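Sulfate transporter/antisigma-factor antagonist STAS (Planctomyces limnophilus, PDB 3T6O) is probably an anti-sigma factor antagonist, a STAS-domain protein of the kind that regulates sigma factors through partner switching. Local coordinates at residues Glu59-Ser63 and Ser64-Leu68; Thr100-Asp103 and Glu104-Pro107. All coordinates share one frame; numbering follows the deposited sequence.

Interaction 1. Residues Glu59-Ser63 and Ser64-Leu68; sequences EFFGS and SFIEL
Phe61 and Phe65 meet where the short strand 60-61 gives way to helix 63-76. Phe65 brings CD2 down over one face of the Phe61 ring, off toward its rim, 3.5 Å from Phe61 CG. The two ring planes are inclined at 56°, their centroids 5.1 Å apart. In Phe61, CG sits between the backbone N and the carbonyl carbon (chi1 59°), which turns the ring toward the first turn of the helix. Beyond it, Ile66 runs at about a right angle to the same side chain, its CG1 4.0 Å from Phe61 CE1. Leu27 touches both phenylalanines, and Leu97 of helix 91-97 also packs on Phe61.

The backbone takes its first helical bonds here. Ile66 N donates to Gly62 O at 3.1 Å, nearly in line with that carbonyl, and Glu67 N donates to Ser63 O at 2.9 Å. Gly62, at the N-cap, has no side chain with which to cap the amides of the first turn; a water accepts instead from Gly62 N at 2.9 Å and from Phe65 N at 3.1 Å. In bacterial anti-sigma factor antagonists of the STAS family the regulatory serine lies at the start of this helix, and Ser63 and Ser64 probably hold the corresponding place.

The serine hydroxyls turn toward the second subunit. Ser63 OG bonds Gln98 of that subunit, while Ser64 OG bonds Glu95 of the same copy. A second water donates to Ser63 OG and, at 2.8 Å, to Glu67 OE2, bridging one helical turn.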
loop_
_atom_site.group_PDB
_atom_site.type_symbol
_atom_site.label_atom_id
_atom_site.label_comp_id
_atom_site.label_asym_id
_atom_site.label_seq_id
_atom_site.Cartn_x
_atom_site.Cartn_y
_atom_site.Cartn_z
ATOM N N GLU A 59 -7.715 17.647 -15.448
ATOM C CA GLU A 59 -8.365 16.811 -16.465
ATOM C C GLU A 59 -8.105 15.306 -16.320
ATOM O O GLU A 59 -8.869 14.475 -16.871
ATOM C CB GLU A 59 -7.966 17.299 -17.854
ATOM C CG GLU A 59 -8.358 18.814 -18.112
ATOM C CD GLU A 59 -9.907 19.135 -18.159
ATOM O OE1 GLU A 59 -10.718 18.296 -18.659
ATOM O OE2 GLU A 59 -10.301 20.277 -17.734
ATOM N N PHE A 60 -7.030 14.945 -15.614
ATOM C CA PHE A 60 -6.698 13.547 -15.429
ATOM C C PHE A 60 -6.020 13.267 -14.111
ATOM O O PHE A 60 -5.123 14.032 -13.673
ATOM C CB PHE A 60 -5.769 13.058 -16.519
ATOM C CG PHE A 60 -5.322 11.651 -16.302
ATOM C CD1 PHE A 60 -4.238 11.374 -15.504
ATOM C CD2 PHE A 60 -6.054 10.592 -16.821
ATOM C CE1 PHE A 60 -3.853 10.060 -15.255
ATOM C CE2 PHE A 60 -5.674 9.304 -16.605
ATOM C CZ PHE A 60 -4.563 9.021 -15.837
ATOM N N PHE A 61 -6.438 12.163 -13.491
ATOM C CA PHE A 61 -5.655 11.514 -12.433
ATOM C C PHE A 61 -5.987 10.031 -12.333
ATOM O O PHE A 61 -6.919 9.549 -12.989
ATOM C CB PHE A 61 -5.854 12.228 -11.093
ATOM C CG PHE A 61 -7.264 12.272 -10.613
ATOM C CD1 PHE A 61 -7.839 11.169 -10.007
ATOM C CD2 PHE A 61 -7.995 13.424 -10.704
ATOM C CE1 PHE A 61 -9.121 11.212 -9.533
ATOM C CE2 PHE A 61 -9.271 13.492 -10.215
ATOM C CZ PHE A 61 -9.849 12.385 -9.635
ATOM N N GLY A 62 -5.164 9.308 -11.570
ATOM C CA GLY A 62 -5.315 7.878 -11.356
ATOM C C GLY A 62 -4.900 7.472 -9.959
ATOM O O GLY A 62 -5.171 8.185 -9.003
ATOM N N SER A 63 -4.236 6.327 -9.840
ATOM C CA SER A 63 -3.990 5.742 -8.542
ATOM C C SER A 63 -3.080 6.583 -7.669
ATOM O O SER A 63 -3.304 6.642 -6.465
ATOM C CB SER A 63 -3.418 4.334 -8.661
ATOM O OG SER A 63 -2.274 4.364 -9.501
ATOM N N SER A 64 -2.065 7.211 -8.253
ATOM C CA SER A 64 -1.078 7.940 -7.435
ATOM C C SER A 64 -1.751 9.094 -6.708
ATOM O O SER A 64 -1.516 9.314 -5.534
ATOM C CB SER A 64 0.006 8.588 -8.291
ATOM O OG SER A 64 0.691 7.635 -8.998
ATOM N N PHE A 65 -2.601 9.820 -7.420
ATOM C CA PHE A 65 -3.277 10.943 -6.826
ATOM C C PHE A 65 -4.357 10.501 -5.859
ATOM O O PHE A 65 -4.506 11.096 -4.797
ATOM C CB PHE A 65 -3.849 11.835 -7.893
ATOM C CG PHE A 65 -4.536 13.070 -7.349
ATOM C CD1 PHE A 65 -3.827 14.025 -6.631
ATOM C CD2 PHE A 65 -5.884 13.258 -7.533
ATOM C CE1 PHE A 65 -4.487 15.184 -6.156
ATOM C CE2 PHE A 65 -6.542 14.393 -7.068
ATOM C CZ PHE A 65 -5.824 15.367 -6.380
ATOM N N ILE A 66 -5.095 9.450 -6.178
ATOM C CA ILE A 66 -6.109 8.970 -5.257
ATOM C C ILE A 66 -5.447 8.520 -3.963
ATOM O O ILE A 66 -5.980 8.756 -2.888
ATOM C CB ILE A 66 -6.968 7.830 -5.843
ATOM C CG1 ILE A 66 -7.829 8.369 -6.995
ATOM C CG2 ILE A 66 -7.909 7.262 -4.770
ATOM C CD1 ILE A 66 -8.765 7.294 -7.582
ATOM N N GLU A 67 -4.301 7.861 -4.088
ATOM C CA GLU A 67 -3.512 7.449 -2.946
ATOM C C GLU A 67 -3.104 8.647 -2.063
ATOM O O GLU A 67 -3.232 8.585 -0.840
ATOM C CB GLU A 67 -2.243 6.724 -3.386
ATOM C CG GLU A 67 -2.458 5.311 -3.758
ATOM C CD GLU A 67 -1.185 4.648 -4.342
ATOM O OE1 GLU A 67 -0.069 5.279 -4.288
ATOM O OE2 GLU A 67 -1.345 3.512 -4.842
ATOM N N LEU A 68 -2.635 9.719 -2.682
ATOM C CA LEU A 68 -2.331 10.935 -1.879
ATOM C C LEU A 68 -3.548 11.441 -1.131
ATOM O O LEU A 68 -3.469 11.761 0.044
ATOM C CB LEU A 68 -1.802 12.068 -2.743
ATOM C CG LEU A 68 -1.338 13.350 -1.995
ATOM C CD1 LEU A 68 -0.268 13.067 -0.922
ATOM C CD2 LEU A 68 -0.819 14.328 -3.024
HETATM O O HOH W 1 -2.583 9.917 -10.479
HETATM O O HOH W 2 -0.397 3.952 -7.395
#

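Interaction 2. Residues Thr100-Asp103 and Glu104-Pro107; sequences THID and EVWP
A short 3-10 turn, residues 102-105, lies in the connection between helix 91-97 and strand 108-109 of the STAS fold, and it folds Ile102 and Asp103 over one face of the Trp106 indole. Three bonds between residues three apart wind it: Glu104 N to His101 O (3.1 Å), Val105 N to Ile102 O (2.9 Å) and Trp106 N to Asp103 O (2.9 Å). In each the donor stands above the carbonyl plane, most markedly at Asp103 O, 69° out.

The side chains ride on this frame. Ile102 lays CG2 over the six-membered ring in an off-centre CH-pi contact, 3.7 Å from Trp106 CH2, while its CG1 lies near CZ2. Asp103 rests its CA on the same face, and its CB is 3.7 Å from Trp106 CE3. The indole is brought round beneath them by chi1 of -58°, which sets CG beside the backbone N. Ile102 CD1 meanwhile meets Val105 CG2 at 4.0 Å. With an alanine at Trp106, Ile102 and Asp103 would probably lose the flat surface they rest on, and a gap would be likely to open beside Trp73.

Glu104 reaches out to a salt bridge with Lys74 of the third subunit. Within its own chain, the turn packs on helix 63-76 and strand 83-87: the Trp106 ring meets Trp73 edge-to-face and also touches Leu69, Phe84 and Leu86.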
loop_
_atom_site.group_PDB
_atom_site.type_symbol
_atom_site.label_atom_id
_atom_site.label_comp_id
_atom_site.label_asym_id
_atom_site.label_seq_id
_atom_site.Cartn_x
_atom_site.Cartn_y
_atom_site.Cartn_z
ATOM N N THR A 100 -12.932 3.471 -7.854
ATOM C CA THR A 100 -12.587 3.293 -6.448
ATOM C C THR A 100 -13.803 3.464 -5.590
ATOM O O THR A 100 -14.763 4.118 -5.969
ATOM C CB THR A 100 -11.562 4.322 -5.959
ATOM O OG1 THR A 100 -11.064 3.907 -4.668
ATOM C CG2 THR A 100 -12.185 5.694 -5.876
ATOM N N HIS A 101 -13.752 2.934 -4.387
ATOM C CA HIS A 101 -14.939 2.997 -3.557
ATOM C C HIS A 101 -14.772 4.030 -2.465
ATOM O O HIS A 101 -15.757 4.412 -1.853
ATOM C CB HIS A 101 -15.192 1.630 -2.964
ATOM C CG HIS A 101 -15.385 0.565 -3.994
ATOM N ND1 HIS A 101 -16.599 0.367 -4.624
ATOM C CD2 HIS A 101 -14.538 -0.369 -4.489
ATOM C CE1 HIS A 101 -16.485 -0.634 -5.473
ATOM N NE2 HIS A 101 -15.249 -1.106 -5.405
ATOM N N ILE A 102 -13.539 4.483 -2.228
ATOM C CA ILE A 102 -13.268 5.373 -1.097
ATOM C C ILE A 102 -14.025 6.746 -1.161
ATOM O O ILE A 102 -14.434 7.287 -0.137
ATOM C CB ILE A 102 -11.740 5.612 -0.863
ATOM C CG1 ILE A 102 -11.511 6.313 0.462
ATOM C CG2 ILE A 102 -11.093 6.402 -1.948
ATOM C CD1 ILE A 102 -12.093 5.536 1.654
ATOM N N ASP A 103 -14.232 7.263 -2.356
ATOM C CA ASP A 103 -14.899 8.549 -2.481
ATOM C C ASP A 103 -16.375 8.505 -2.084
ATOM O O ASP A 103 -16.995 9.551 -1.958
ATOM C CB ASP A 103 -14.744 9.089 -3.901
ATOM C CG ASP A 103 -15.454 8.249 -4.912
ATOM O OD1 ASP A 103 -15.289 7.030 -4.886
ATOM O OD2 ASP A 103 -16.204 8.814 -5.727
ATOM N N GLU A 104 -16.919 7.316 -1.839
ATOM C CA GLU A 104 -18.241 7.216 -1.269
ATOM C C GLU A 104 -18.282 7.812 0.109
ATOM O O GLU A 104 -19.352 8.097 0.595
ATOM C CB GLU A 104 -18.695 5.766 -1.192
ATOM C CG GLU A 104 -18.898 5.078 -2.546
ATOM C CD GLU A 104 -20.162 5.547 -3.232
ATOM O OE1 GLU A 104 -21.267 5.249 -2.712
ATOM O OE2 GLU A 104 -20.041 6.217 -4.285
ATOM N N VAL A 105 -17.138 8.030 0.750
ATOM C CA VAL A 105 -17.125 8.736 2.022
ATOM C C VAL A 105 -16.677 10.196 1.886
ATOM O O VAL A 105 -16.539 10.895 2.857
ATOM C CB VAL A 105 -16.291 7.955 3.099
ATOM C CG1 VAL A 105 -16.576 6.455 3.000
ATOM C CG2 VAL A 105 -14.823 8.186 2.968
ATOM N N TRP A 106 -16.421 10.666 0.669
ATOM C CA TRP A 106 -16.054 12.067 0.446
ATOM C C TRP A 106 -17.241 12.758 -0.282
ATOM O O TRP A 106 -17.562 12.408 -1.435
ATOM C CB TRP A 106 -14.816 12.148 -0.429
ATOM C CG TRP A 106 -13.618 11.459 0.089
ATOM C CD1 TRP A 106 -13.330 11.145 1.386
ATOM C CD2 TRP A 106 -12.511 11.043 -0.675
ATOM N NE1 TRP A 106 -12.107 10.548 1.468
ATOM C CE2 TRP A 106 -11.576 10.484 0.211
ATOM C CE3 TRP A 106 -12.210 11.091 -2.032
ATOM C CZ2 TRP A 106 -10.385 9.935 -0.225
ATOM C CZ3 TRP A 106 -11.033 10.575 -2.467
ATOM C CH2 TRP A 106 -10.124 9.996 -1.568
ATOM N N PRO A 107 -17.962 13.636 0.412
ATOM C CA PRO A 107 -19.053 14.304 -0.303
ATOM C C PRO A 107 -18.488 15.062 -1.486
ATOM O O PRO A 107 -17.415 15.670 -1.378
ATOM C CB PRO A 107 -19.627 15.248 0.734
ATOM C CG PRO A 107 -18.762 15.167 1.904
ATOM C CD PRO A 107 -17.942 13.986 1.836
#

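In the fold
Interactions 1 and 2 come one after the other along the chain, their centres about 14 Å apart, and helix 63-76 ties them together. Interaction 1 is the start of that helix; interaction 2 packs on residues farther along it, Val70 and Trp73. They also touch directly, Ile66 CD1 lying 4.1 Å from Thr100 CG2. Both face the third subunit: Ile66 and Glu67 pack on His101 of that subunit, and His101 of this chain packs on Ser63 of the third. The 100-107 turn of one copy therefore lies against the serine-bearing helix start of another. The second subunit is also close, its Val99 packing on Ser63, Ile66 and Thr100.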